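PDB 3RB8: putative uncharacterized protein, which is of unknown function but belongs to the phage tubulin-like proteins and is modelled with guanosine-5'-diphosphate bound in a pocket of its fold. Local coordinates for residues F31-K36 against K51-A56; Y84-S89 against L101-L106; T136-A141 against I205-E210; N143-I148 against R196-H201. All coordinates share one frame; numbering follows the deposited sequence.

Contact 1 of 4, residues F31-K36 against K51-A56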
loop_
_atom_site.group_PDB
_atom_site.type_symbol
_atom_site.label_atom_id
_atom_site.label_comp_id
_atom_site.label_asym_id
_atom_site.label_seq_id
_atom_site.Cartn_x
_atom_site.Cartn_y
_atom_site.Cartn_z
ATOM N N PHE A 31 -2.496 4.040 -12.535
ATOM C CA PHE A 31 -3.513 5.095 -12.477
ATOM C C PHE A 31 -2.943 6.324 -11.759
ATOM O O PHE A 31 -2.361 6.204 -10.680
ATOM C CB PHE A 31 -4.754 4.619 -11.713
ATOM C CG PHE A 31 -5.360 3.351 -12.249
ATOM C CD1 PHE A 31 -4.918 2.105 -11.797
ATOM C CD2 PHE A 31 -6.383 3.396 -13.185
ATOM C CE1 PHE A 31 -5.475 0.928 -12.282
ATOM C CE2 PHE A 31 -6.950 2.226 -13.668
ATOM C CZ PHE A 31 -6.488 0.986 -13.219
ATOM N N ASP A 32 -3.100 7.504 -12.347
ATOM C CA ASP A 32 -2.713 8.727 -11.653
ATOM C C ASP A 32 -3.700 9.842 -12.015
ATOM O O ASP A 32 -4.661 9.613 -12.749
ATOM C CB ASP A 32 -1.254 9.114 -11.969
ATOM C CG ASP A 32 -0.636 10.046 -10.910
ATOM O OD1 ASP A 32 0.593 10.279 -10.951
ATOM O OD2 ASP A 32 -1.372 10.549 -10.026
ATOM N N THR A 33 -3.474 11.040 -11.483
ATOM C CA THR A 33 -4.307 12.188 -11.815
ATOM C C THR A 33 -3.625 13.073 -12.844
ATOM O O THR A 33 -4.239 13.968 -13.410
ATOM C CB THR A 33 -4.617 13.027 -10.586
ATOM O OG1 THR A 33 -3.389 13.356 -9.923
ATOM C CG2 THR A 33 -5.542 12.256 -9.647
ATOM N N CYS A 34 -2.342 12.826 -13.065
ATOM C CA CYS A 34 -1.631 13.442 -14.168
ATOM C C CYS A 34 -0.558 12.478 -14.644
ATOM O O CYS A 34 -0.473 11.346 -14.164
ATOM C CB CYS A 34 -1.010 14.771 -13.749
ATOM S SG CYS A 34 -0.625 15.861 -15.139
ATOM N N ASP A 35 0.265 12.925 -15.586
ATOM C CA ASP A 35 1.306 12.066 -16.138
ATOM C C ASP A 35 2.706 12.388 -15.608
ATOM O O ASP A 35 3.704 11.951 -16.184
ATOM C CB ASP A 35 1.274 12.081 -17.677
ATOM C CG ASP A 35 1.127 13.483 -18.256
ATOM O OD1 ASP A 35 1.574 14.458 -17.611
ATOM O OD2 ASP A 35 0.566 13.604 -19.368
ATOM N N LYS A 36 2.770 13.133 -14.503
ATOM C CA LYS A 36 4.043 13.551 -13.913
ATOM C C LYS A 36 5.087 12.428 -13.894
ATOM O O LYS A 36 6.278 12.676 -14.110
ATOM C CB LYS A 36 3.842 14.091 -12.487
ATOM C CG LYS A 36 3.062 15.400 -12.384
ATOM C CD LYS A 36 2.935 15.846 -10.920
ATOM C CE LYS A 36 1.924 16.979 -10.732
ATOM N NZ LYS A 36 2.292 18.219 -11.471
ATOM N N LYS A 51 -9.706 12.608 -15.495
ATOM C CA LYS A 51 -9.995 13.913 -16.085
ATOM C C LYS A 51 -10.251 14.958 -14.996
ATOM O O LYS A 51 -10.445 14.620 -13.824
ATOM C CB LYS A 51 -11.211 13.812 -17.009
ATOM C CG LYS A 51 -11.222 12.561 -17.874
ATOM C CD LYS A 51 -12.638 12.017 -18.097
ATOM C CE LYS A 51 -13.405 12.816 -19.146
ATOM N NZ LYS A 51 -14.528 12.022 -19.733
ATOM N N GLY A 52 -10.242 16.228 -15.389
ATOM C CA GLY A 52 -10.538 17.321 -14.480
ATOM C C GLY A 52 -9.446 17.667 -13.481
ATOM O O GLY A 52 -9.425 18.778 -12.943
ATOM N N THR A 53 -8.529 16.729 -13.246
ATOM C CA THR A 53 -7.559 16.854 -12.156
ATOM C C THR A 53 -6.206 17.449 -12.559
ATOM O O THR A 53 -5.732 18.405 -11.943
ATOM C CB THR A 53 -7.329 15.493 -11.443
ATOM O OG1 THR A 53 -6.924 14.505 -12.399
ATOM C CG2 THR A 53 -8.608 15.021 -10.751
ATOM N N ARG A 54 -5.595 16.872 -13.586
ATOM C CA ARG A 54 -4.230 17.218 -13.994
ATOM C C ARG A 54 -3.213 17.545 -12.874
ATOM O O ARG A 54 -2.677 18.655 -12.800
ATOM C CB ARG A 54 -4.233 18.267 -15.113
ATOM C CG ARG A 54 -4.380 17.612 -16.474
ATOM C CD ARG A 54 -3.674 16.256 -16.443
ATOM N NE ARG A 54 -3.878 15.446 -17.641
ATOM C CZ ARG A 54 -2.976 15.299 -18.608
ATOM N NH1 ARG A 54 -1.804 15.913 -18.526
ATOM N NH2 ARG A 54 -3.244 14.537 -19.661
ATOM N N GLY A 55 -2.965 16.545 -12.021
ATOM C CA GLY A 55 -1.886 16.534 -11.039
ATOM C C GLY A 55 -1.562 17.806 -10.275
ATOM O O GLY A 55 -0.595 18.499 -10.591
ATOM N N ALA A 56 -2.361 18.106 -9.255
ATOM C CA ALA A 56 -2.077 19.233 -8.370
ATOM C C ALA A 56 -1.646 18.730 -6.985
ATOM O O ALA A 56 -0.453 18.508 -6.751
ATOM C CB ALA A 56 -3.284 20.181 -8.278
#
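This is a polar loop-to-loop contact at the edge of the sheet, joining the turn after strand 28-32 to the loop between strand 46-49 and helix 60-67, beside the nucleotide pocket. Its focus is the backbone carbonyl of T33. The hydroxyl T53 OG1 donates to T33 O at 2.9 Å, lying in the carbonyl plane on a lone pair, with a C=O...donor angle of 116°. A second, weak bond comes from G55 N, 3.2 Å from T33 O. T53 can reach the carbonyl because OG1 sits between its own backbone N and carbonyl carbon (chi1 56°); OG1 also has a weak bond with T50 O, and the T53 side chain touches L66 and V67 of helix 60-67. T33 turns its own hydroxyl to S94, while its backbone N is held by D32 OD2. Glycine suits position 55, where phi is positive and a side chain would point at C34, whose CB packs on the G55 backbone. A bend at chi2 lays CD of R54 against C34 SG, and the chain runs on to bring NH1 to 3.4 Å from D35 OD2, a salt bridge with carboxylate and guanidinium planes 79° apart. One good and one weak bond to T33 O probably hold the inner part of the contact, whereas the long, steeply turned ion pair at its outer end probably contributes less directional hold.

Contact 2 of 4, residues Y84-S89 against L101-L106. With GDP (guanosine-5'-diphosphate), chain B.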
loop_
_atom_site.group_PDB
_atom_site.type_symbol
_atom_site.label_atom_id
_atom_site.label_comp_id
_atom_site.label_asym_id
_atom_site.label_seq_id
_atom_site.Cartn_x
_atom_site.Cartn_y
_atom_site.Cartn_z
ATOM N N TYR A 84 -5.160 -9.816 -6.132
ATOM C CA TYR A 84 -4.746 -8.483 -6.560
ATOM C C TYR A 84 -3.665 -7.918 -5.645
ATOM O O TYR A 84 -3.606 -8.223 -4.448
ATOM C CB TYR A 84 -5.919 -7.500 -6.585
ATOM C CG TYR A 84 -7.122 -7.851 -7.454
ATOM C CD1 TYR A 84 -7.357 -7.180 -8.662
ATOM C CD2 TYR A 84 -8.070 -8.785 -7.034
ATOM C CE1 TYR A 84 -8.483 -7.454 -9.443
ATOM C CE2 TYR A 84 -9.196 -9.069 -7.807
ATOM C CZ TYR A 84 -9.392 -8.402 -9.013
ATOM O OH TYR A 84 -10.500 -8.683 -9.776
ATOM N N ILE A 85 -2.814 -7.083 -6.221
ATOM C CA ILE A 85 -1.851 -6.319 -5.440
ATOM C C ILE A 85 -2.053 -4.834 -5.714
ATOM O O ILE A 85 -2.101 -4.419 -6.868
ATOM C CB ILE A 85 -0.421 -6.760 -5.748
ATOM C CG1 ILE A 85 -0.320 -8.276 -5.574
ATOM C CG2 ILE A 85 0.561 -6.077 -4.829
ATOM C CD1 ILE A 85 1.107 -8.809 -5.568
ATOM N N VAL A 86 -2.227 -4.055 -4.645
ATOM C CA VAL A 86 -2.417 -2.600 -4.740
ATOM C C VAL A 86 -1.246 -1.874 -4.089
ATOM O O VAL A 86 -0.807 -2.242 -2.995
ATOM C CB VAL A 86 -3.719 -2.151 -4.071
ATOM C CG1 VAL A 86 -4.180 -0.808 -4.647
ATOM C CG2 VAL A 86 -4.787 -3.209 -4.276
ATOM N N CYS A 87 -0.735 -0.853 -4.771
ATOM C CA CYS A 87 0.506 -0.205 -4.357
ATOM C C CYS A 87 0.459 1.298 -4.578
ATOM O O CYS A 87 0.110 1.766 -5.663
ATOM C CB CYS A 87 1.701 -0.802 -5.121
ATOM S SG CYS A 87 3.301 -0.075 -4.661
ATOM N N TYR A 88 0.820 2.059 -3.551
ATOM C CA TYR A 88 0.746 3.511 -3.619
ATOM C C TYR A 88 1.274 4.063 -2.312
ATOM O O TYR A 88 1.509 3.313 -1.376
ATOM C CB TYR A 88 -0.702 3.978 -3.831
ATOM C CG TYR A 88 -1.649 3.451 -2.771
ATOM C CD1 TYR A 88 -1.959 4.209 -1.654
ATOM C CD2 TYR A 88 -2.207 2.183 -2.875
ATOM C CE1 TYR A 88 -2.794 3.732 -0.676
ATOM C CE2 TYR A 88 -3.054 1.696 -1.901
ATOM C CZ TYR A 88 -3.341 2.476 -0.804
ATOM O OH TYR A 88 -4.158 1.991 0.166
ATOM N N SER A 89 1.460 5.378 -2.263
ATOM C CA SER A 89 1.924 6.060 -1.065
ATOM C C SER A 89 0.742 6.574 -0.246
ATOM O O SER A 89 -0.256 7.015 -0.810
ATOM C CB SER A 89 2.817 7.242 -1.462
ATOM O OG SER A 89 3.246 7.986 -0.326
ATOM N N LEU A 101 -9.974 4.135 -2.796
ATOM C CA LEU A 101 -11.192 4.051 -3.596
ATOM C C LEU A 101 -11.274 2.702 -4.348
ATOM O O LEU A 101 -12.284 1.990 -4.287
ATOM C CB LEU A 101 -11.291 5.239 -4.557
ATOM C CG LEU A 101 -11.696 6.564 -3.896
ATOM C CD1 LEU A 101 -11.666 7.713 -4.886
ATOM C CD2 LEU A 101 -13.077 6.435 -3.309
ATOM N N ILE A 102 -10.194 2.357 -5.043
ATOM C CA ILE A 102 -10.108 1.097 -5.764
ATOM C C ILE A 102 -10.159 -0.073 -4.789
ATOM O O ILE A 102 -10.894 -1.044 -4.997
ATOM C CB ILE A 102 -8.824 1.033 -6.602
ATOM C CG1 ILE A 102 -8.964 1.938 -7.831
ATOM C CG2 ILE A 102 -8.515 -0.411 -7.000
ATOM C CD1 ILE A 102 -7.640 2.404 -8.411
ATOM N N THR A 103 -9.380 0.023 -3.718
ATOM C CA THR A 103 -9.437 -0.979 -2.668
ATOM C C THR A 103 -10.882 -1.289 -2.265
ATOM O O THR A 103 -11.256 -2.452 -2.114
ATOM C CB THR A 103 -8.658 -0.546 -1.432
ATOM O OG1 THR A 103 -7.251 -0.618 -1.706
ATOM C CG2 THR A 103 -8.993 -1.470 -0.271
ATOM N N GLY A 104 -11.697 -0.249 -2.105
ATOM C CA GLY A 104 -13.083 -0.439 -1.727
ATOM C C GLY A 104 -13.888 -1.258 -2.726
ATOM O O GLY A 104 -14.735 -2.063 -2.318
ATOM N N GLN A 105 -13.631 -1.056 -4.022
ATOM C CA GLN A 105 -14.290 -1.822 -5.085
ATOM C C GLN A 105 -13.891 -3.290 -5.072
ATOM O O GLN A 105 -14.746 -4.178 -5.188
ATOM C CB GLN A 105 -13.968 -1.243 -6.458
ATOM C CG GLN A 105 -14.270 0.247 -6.616
ATOM C CD GLN A 105 -15.754 0.569 -6.526
ATOM O OE1 GLN A 105 -16.556 0.088 -7.322
ATOM N NE2 GLN A 105 -16.124 1.376 -5.540
ATOM N N LEU A 106 -12.590 -3.549 -4.952
ATOM C CA LEU A 106 -12.104 -4.922 -4.877
ATOM C C LEU A 106 -12.827 -5.657 -3.759
ATOM O O LEU A 106 -13.213 -6.827 -3.903
ATOM C CB LEU A 106 -10.610 -4.944 -4.604
ATOM C CG LEU A 106 -9.730 -4.267 -5.642
ATOM C CD1 LEU A 106 -8.291 -4.219 -5.152
ATOM C CD2 LEU A 106 -9.832 -4.992 -6.972
HETATM P PB GDP B . 0.700 11.131 -5.297
HETATM O O1B GDP B . 1.033 10.787 -6.714
HETATM O O2B GDP B . -0.209 10.036 -4.813
HETATM O O3B GDP B . -0.054 12.421 -5.186
HETATM O O3A GDP B . 1.981 11.261 -4.321
HETATM P PA GDP B . 3.479 10.782 -4.647
HETATM O O1A GDP B . 4.019 11.445 -5.882
HETATM O O2A GDP B . 3.528 9.283 -4.817
HETATM O "O5'" GDP B . 4.333 11.286 -3.384
HETATM C "C5'" GDP B . 3.835 11.253 -2.049
HETATM C "C4'" GDP B . 4.993 11.205 -1.059
HETATM O "O4'" GDP B . 5.750 9.998 -1.185
HETATM C "C3'" GDP B . 5.994 12.313 -1.259
HETATM O "O3'" GDP B . 5.611 13.342 -0.369
HETATM C "C2'" GDP B . 7.287 11.699 -0.790
HETATM O "O2'" GDP B . 7.255 11.742 0.638
HETATM C "C1'" GDP B . 7.171 10.229 -1.100
HETATM N N9 GDP B . 7.615 9.713 -2.416
HETATM C C8 GDP B . 7.455 10.284 -3.624
HETATM N N7 GDP B . 7.911 9.463 -4.605
HETATM C C5 GDP B . 8.339 8.321 -4.023
HETATM C C6 GDP B . 8.925 7.027 -4.465
HETATM O O6 GDP B . 9.136 6.781 -5.671
HETATM N N1 GDP B . 9.217 6.114 -3.530
HETATM C C2 GDP B . 9.000 6.324 -2.217
HETATM N N2 GDP B . 9.325 5.341 -1.335
HETATM N N3 GDP B . 8.471 7.482 -1.742
HETATM C C4 GDP B . 8.125 8.490 -2.581
#
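L106 sets its methyl CD2 squarely over one face of the Y84 ring, 3.7 Å from the ring centroid and 12° off the normal, a CH-pi contact. The other methyl, CD1, meets V86 CG2 at 3.8 Å, so the forked leucine serves two residues of the strand at once. Y84 can offer its face to the helix and still satisfy its phenol: OH bonds to R109, with a weaker bond to P79 O. Alternation along strand 84-89 directs Y84, V86 and Y88 to this side, and segment 101-106 of helix 95-108 runs back over them nearly antiparallel, at 165° and 10.0 Å between the short axes. This is the beta-alpha-beta crossover that continues into strand 113-119. T103, whose hydroxyl is bonded to G99 O within its own helix, puts a compact side chain opposite V86, with OG1 4.3 Å from V86 CG1. Farther along, S89, its OG anti to the backbone N (chi1 177°), makes a weak hydrogen bond of 3.3 Å from OG to O4' of guanosine-5'-diphosphate and also accepts from G91 N.

Contact 3 of 4, residues T136-A141 against I205-E210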
loop_
_atom_site.group_PDB
_atom_site.type_symbol
_atom_site.label_atom_id
_atom_site.label_comp_id
_atom_site.label_asym_id
_atom_site.label_seq_id
_atom_site.Cartn_x
_atom_site.Cartn_y
_atom_site.Cartn_z
ATOM N N THR A 136 -8.614 5.890 6.753
ATOM C CA THR A 136 -9.455 5.511 5.616
ATOM C C THR A 136 -9.510 3.997 5.483
ATOM O O THR A 136 -10.590 3.416 5.312
ATOM C CB THR A 136 -8.871 6.091 4.280
ATOM O OG1 THR A 136 -9.030 7.511 4.254
ATOM C CG2 THR A 136 -9.527 5.483 3.034
ATOM N N LEU A 137 -8.335 3.365 5.561
ATOM C CA LEU A 137 -8.214 1.939 5.302
ATOM C C LEU A 137 -8.884 1.132 6.401
ATOM O O LEU A 137 -9.434 0.061 6.153
ATOM C CB LEU A 137 -6.743 1.537 5.134
ATOM C CG LEU A 137 -6.118 2.035 3.818
ATOM C CD1 LEU A 137 -4.728 1.493 3.584
ATOM C CD2 LEU A 137 -7.006 1.674 2.640
ATOM N N GLU A 138 -8.840 1.666 7.615
ATOM C CA GLU A 138 -9.487 1.044 8.760
ATOM C C GLU A 138 -11.022 1.198 8.693
ATOM O O GLU A 138 -11.759 0.347 9.173
ATOM C CB GLU A 138 -8.908 1.620 10.056
ATOM C CG GLU A 138 -9.588 1.150 11.333
ATOM C CD GLU A 138 -8.784 0.097 12.082
ATOM O OE1 GLU A 138 -8.167 -0.778 11.442
ATOM O OE2 GLU A 138 -8.782 0.121 13.327
ATOM N N ALA A 139 -11.497 2.268 8.068
ATOM C CA ALA A 139 -12.922 2.468 7.912
ATOM C C ALA A 139 -13.470 1.526 6.842
ATOM O O ALA A 139 -14.599 1.058 6.920
ATOM C CB ALA A 139 -13.217 3.912 7.562
ATOM N N ILE A 140 -12.665 1.237 5.839
ATOM C CA ILE A 140 -13.106 0.353 4.781
ATOM C C ILE A 140 -13.167 -1.063 5.323
ATOM O O ILE A 140 -14.133 -1.797 5.075
ATOM C CB ILE A 140 -12.152 0.419 3.573
ATOM C CG1 ILE A 140 -12.202 1.812 2.945
ATOM C CG2 ILE A 140 -12.494 -0.657 2.548
ATOM C CD1 ILE A 140 -11.088 2.055 1.929
ATOM N N ALA A 141 -12.129 -1.443 6.063
ATOM C CA ALA A 141 -12.091 -2.746 6.719
ATOM C C ALA A 141 -13.396 -2.975 7.481
ATOM O O ALA A 141 -14.059 -4.003 7.314
ATOM C CB ALA A 141 -10.883 -2.834 7.681
ATOM N N ILE A 205 -12.034 -9.555 14.418
ATOM C CA ILE A 205 -12.410 -8.207 14.032
ATOM C C ILE A 205 -11.742 -7.777 12.736
ATOM O O ILE A 205 -10.512 -7.670 12.680
ATOM C CB ILE A 205 -11.967 -7.208 15.128
ATOM C CG1 ILE A 205 -12.493 -7.645 16.498
ATOM C CG2 ILE A 205 -12.392 -5.779 14.784
ATOM C CD1 ILE A 205 -12.095 -6.721 17.624
ATOM N N PRO A 206 -12.547 -7.502 11.694
ATOM C CA PRO A 206 -12.000 -6.944 10.453
ATOM C C PRO A 206 -11.411 -5.572 10.730
ATOM O O PRO A 206 -12.108 -4.686 11.225
ATOM C CB PRO A 206 -13.231 -6.816 9.546
ATOM C CG PRO A 206 -14.380 -6.767 10.463
ATOM C CD PRO A 206 -14.013 -7.626 11.639
ATOM N N GLN A 207 -10.128 -5.419 10.426
ATOM C CA GLN A 207 -9.417 -4.170 10.639
ATOM C C GLN A 207 -8.217 -4.116 9.704
ATOM O O GLN A 207 -7.988 -5.049 8.915
ATOM C CB GLN A 207 -8.993 -4.017 12.115
ATOM C CG GLN A 207 -8.079 -5.104 12.683
ATOM C CD GLN A 207 -7.876 -4.977 14.203
ATOM O OE1 GLN A 207 -7.151 -5.755 14.809
ATOM N NE2 GLN A 207 -8.525 -3.998 14.814
ATOM N N VAL A 208 -7.478 -3.012 9.770
ATOM C CA VAL A 208 -6.219 -2.880 9.038
ATOM C C VAL A 208 -5.143 -3.777 9.657
ATOM O O VAL A 208 -4.859 -3.702 10.850
ATOM C CB VAL A 208 -5.750 -1.402 8.932
ATOM C CG1 VAL A 208 -4.332 -1.320 8.462
ATOM C CG2 VAL A 208 -6.643 -0.653 7.958
ATOM N N CYS A 209 -4.578 -4.653 8.835
ATOM C CA CYS A 209 -3.596 -5.619 9.288
ATOM C C CYS A 209 -2.271 -5.414 8.573
ATOM O O CYS A 209 -2.218 -4.885 7.467
ATOM C CB CYS A 209 -4.073 -7.031 9.000
ATOM S SG CYS A 209 -5.501 -7.587 9.889
ATOM N N GLU A 210 -1.197 -5.838 9.218
ATOM C CA GLU A 210 0.109 -5.825 8.589
ATOM C C GLU A 210 0.433 -7.172 7.975
ATOM O O GLU A 210 0.122 -8.226 8.547
ATOM C CB GLU A 210 1.175 -5.524 9.611
ATOM C CG GLU A 210 1.481 -4.073 9.770
ATOM C CD GLU A 210 2.754 -3.894 10.558
ATOM O OE1 GLU A 210 3.841 -3.951 9.931
ATOM O OE2 GLU A 210 2.663 -3.747 11.800
#
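E138 OE1 accepts the backbone N-H of V208 at 2.9 Å, an almost straight bond (173°) that meets the oxygen nearly along its C-O axis. E138 starts out with CG anti to the backbone N, then bends at chi2, which swings the carboxylate over to the start of the strand. There OE1 also meets Q207 CB at 3.4 Å, and the two side chains run side by side the same way. Next to this bond the contact is apolar: V208 CG2 rests on the helix backbone and is 3.6 Å from L137 CB, while the small A141 lets the chain close in, CB lying 3.6 Å from Q207 CA and its carbonyl O touching P206 CB. In the tubulin-like fold of this chain, helix 124-144 covers the sheet before leading into strand 148-154; the axis of 136-141 runs 112° from that of 208-210, 8.6 Å away at closest. Farther out, Q207 OE1 is bonded to S271 OG, and backbone bonds of Q207 and C209 to I148 set the incoming strand beside strand 148-154. H145 and T198 lie against P206.

Contact 4 of 4, residues N143-I148 against R196-H201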
loop_
_atom_site.group_PDB
_atom_site.type_symbol
_atom_site.label_atom_id
_atom_site.label_comp_id
_atom_site.label_asym_id
_atom_site.label_seq_id
_atom_site.Cartn_x
_atom_site.Cartn_y
_atom_site.Cartn_z
ATOM N N ASN A 143 -16.410 -1.162 7.499
ATOM C CA ASN A 143 -17.603 -1.060 6.642
ATOM C C ASN A 143 -17.838 -2.248 5.693
ATOM O O ASN A 143 -18.984 -2.579 5.373
ATOM C CB ASN A 143 -17.527 0.203 5.765
ATOM C CG ASN A 143 -17.714 1.499 6.545
ATOM O OD1 ASN A 143 -17.906 1.505 7.762
ATOM N ND2 ASN A 143 -17.640 2.618 5.830
ATOM N N LYS A 144 -16.764 -2.854 5.202
ATOM C CA LYS A 144 -16.902 -3.962 4.268
ATOM C C LYS A 144 -16.750 -5.292 4.997
ATOM O O LYS A 144 -16.868 -6.359 4.393
ATOM C CB LYS A 144 -15.856 -3.881 3.163
ATOM C CG LYS A 144 -15.751 -2.552 2.490
ATOM C CD LYS A 144 -16.851 -2.350 1.480
ATOM C CE LYS A 144 -16.628 -1.036 0.739
ATOM N NZ LYS A 144 -17.559 -0.868 -0.396
ATOM N N HIS A 145 -16.495 -5.218 6.299
ATOM C CA HIS A 145 -16.222 -6.407 7.099
ATOM C C HIS A 145 -15.219 -7.305 6.389
ATOM O O HIS A 145 -15.569 -8.303 5.773
ATOM C CB HIS A 145 -17.503 -7.173 7.453
ATOM C CG HIS A 145 -17.435 -7.845 8.791
ATOM N ND1 HIS A 145 -17.570 -7.152 9.978
ATOM C CD2 HIS A 145 -17.208 -9.136 9.132
ATOM C CE1 HIS A 145 -17.448 -7.991 10.992
ATOM N NE2 HIS A 145 -17.228 -9.201 10.506
ATOM N N LEU A 146 -13.960 -6.932 6.497
ATOM C CA LEU A 146 -12.912 -7.537 5.713
ATOM C C LEU A 146 -11.575 -7.037 6.252
ATOM O O LEU A 146 -11.405 -5.836 6.469
ATOM C CB LEU A 146 -13.079 -7.091 4.262
ATOM C CG LEU A 146 -12.022 -7.505 3.252
ATOM C CD1 LEU A 146 -12.174 -8.973 2.942
ATOM C CD2 LEU A 146 -12.202 -6.730 2.017
ATOM N N PRO A 147 -10.614 -7.948 6.482
ATOM C CA PRO A 147 -9.314 -7.380 6.850
ATOM C C PRO A 147 -8.725 -6.646 5.640
ATOM O O PRO A 147 -8.929 -7.062 4.475
ATOM C CB PRO A 147 -8.463 -8.608 7.221
ATOM C CG PRO A 147 -9.383 -9.750 7.288
ATOM C CD PRO A 147 -10.568 -9.413 6.396
ATOM N N ILE A 148 -8.051 -5.535 5.918
ATOM C CA ILE A 148 -7.349 -4.784 4.884
ATOM C C ILE A 148 -5.885 -5.010 5.160
ATOM O O ILE A 148 -5.317 -4.382 6.059
ATOM C CB ILE A 148 -7.674 -3.270 4.919
ATOM C CG1 ILE A 148 -9.151 -3.022 4.589
ATOM C CG2 ILE A 148 -6.796 -2.507 3.948
ATOM C CD1 ILE A 148 -9.533 -3.333 3.178
ATOM N N ARG A 196 -8.446 -13.384 3.824
ATOM C CA ARG A 196 -9.802 -13.031 4.227
ATOM C C ARG A 196 -10.213 -13.876 5.430
ATOM O O ARG A 196 -11.313 -14.432 5.463
ATOM C CB ARG A 196 -10.804 -13.273 3.096
ATOM C CG ARG A 196 -10.663 -12.389 1.852
ATOM C CD ARG A 196 -11.774 -12.746 0.828
ATOM N NE ARG A 196 -13.106 -12.515 1.387
ATOM C CZ ARG A 196 -13.810 -11.404 1.185
ATOM N NH1 ARG A 196 -13.325 -10.438 0.408
ATOM N NH2 ARG A 196 -14.996 -11.256 1.758
ATOM N N PHE A 197 -9.331 -13.957 6.418
ATOM C CA PHE A 197 -9.562 -14.764 7.616
ATOM C C PHE A 197 -10.893 -14.550 8.358
ATOM O O PHE A 197 -11.358 -15.465 9.043
ATOM C CB PHE A 197 -8.364 -14.670 8.585
ATOM C CG PHE A 197 -8.013 -13.265 9.007
ATOM C CD1 PHE A 197 -8.712 -12.635 10.028
ATOM C CD2 PHE A 197 -6.969 -12.582 8.396
ATOM C CE1 PHE A 197 -8.386 -11.350 10.424
ATOM C CE2 PHE A 197 -6.633 -11.281 8.787
ATOM C CZ PHE A 197 -7.340 -10.671 9.803
ATOM N N THR A 198 -11.515 -13.376 8.219
ATOM C CA THR A 198 -12.794 -13.122 8.899
ATOM C C THR A 198 -13.986 -13.930 8.365
ATOM O O THR A 198 -14.962 -14.144 9.081
ATOM C CB THR A 198 -13.196 -11.627 8.885
ATOM O OG1 THR A 198 -13.808 -11.292 7.627
ATOM C CG2 THR A 198 -12.000 -10.751 9.153
ATOM N N ASP A 199 -13.914 -14.359 7.110
ATOM C CA ASP A 199 -15.018 -15.085 6.487
ATOM C C ASP A 199 -15.326 -16.386 7.217
ATOM O O ASP A 199 -16.485 -16.773 7.359
ATOM C CB ASP A 199 -14.713 -15.382 5.021
ATOM C CG ASP A 199 -14.742 -14.148 4.160
ATOM O OD1 ASP A 199 -14.837 -13.027 4.713
ATOM O OD2 ASP A 199 -14.648 -14.302 2.925
ATOM N N LYS A 200 -14.284 -17.065 7.679
ATOM C CA LYS A 200 -14.492 -18.301 8.423
ATOM C C LYS A 200 -14.237 -18.154 9.933
ATOM O O LYS A 200 -14.850 -18.852 10.736
ATOM C CB LYS A 200 -13.664 -19.434 7.816
ATOM C CG LYS A 200 -14.031 -19.745 6.370
ATOM C CD LYS A 200 -13.287 -20.974 5.873
ATOM C CE LYS A 200 -13.802 -21.433 4.525
ATOM N NZ LYS A 200 -12.955 -22.525 3.977
ATOM N N HIS A 201 -13.340 -17.246 10.310
ATOM C CA HIS A 201 -13.099 -16.934 11.716
ATOM C C HIS A 201 -13.908 -15.699 12.142
ATOM O O HIS A 201 -13.367 -14.602 12.311
ATOM C CB HIS A 201 -11.607 -16.711 11.963
ATOM C CG HIS A 201 -10.764 -17.938 11.773
ATOM N ND1 HIS A 201 -10.604 -18.890 12.756
ATOM C CD2 HIS A 201 -10.020 -18.355 10.721
ATOM C CE1 HIS A 201 -9.805 -19.846 12.315
ATOM N NE2 HIS A 201 -9.434 -19.544 11.084
#
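A Schellman motif ends helix 124-144, and the residues just after it pack against the turn that follows helix 188-195. H145, with positive phi, is the C-prime residue, and L146 N bonds back to A141 O. Next comes P147, whose rigid ring is the wedge of the contact: CG lies over one face of the F197 ring, 3.5 Å from its centroid and 18° off the normal, a CH-pi contact. CG and CD of P147 both meet the T198 methyl CG2, at 3.4 Å. F197 turns a face of its ring to the proline because CG sits between the backbone N and the carbonyl carbon (chi1 57°). L146 takes a different partner, placing CD1 over one face of the R196 guanidinium, off-centre toward NH1. The edge of that group is engaged by D199: R196 NE donates to D199 OD2 at 2.8 Å, nearly in the guanidinium plane, with weaker bonds from NH2. R196 NH1 goes to A111 O. Arginine suits the position because its flat group can use edge and face independently. D199 probably compensates the charge, and together with A111 O it limits rotation of the group, leaving one face to carry the leucine.

From the N terminus, contact 1 closes first, a short loop that folds the turn after strand 28-32 onto the loop after its edge neighbour, strand 46-49. Contact 2 follows in series, closing the first half of the crossover from strand 84-89; its centre is about 17 Å from that of contact 1, and the two do not touch. Contact 3 spans far more chain, bringing strand 208-214 to helix 124-144, and contact 4 nests inside the loop it closes. These last two adjoin where strands 148-154 and 208-214 run side by side. Contact 2 meets contact 3 where Y88 touches L137, and contact 4 where T103 touches I148, so both helices, 95-108 and 124-144, pack against strands in the middle of the sheet.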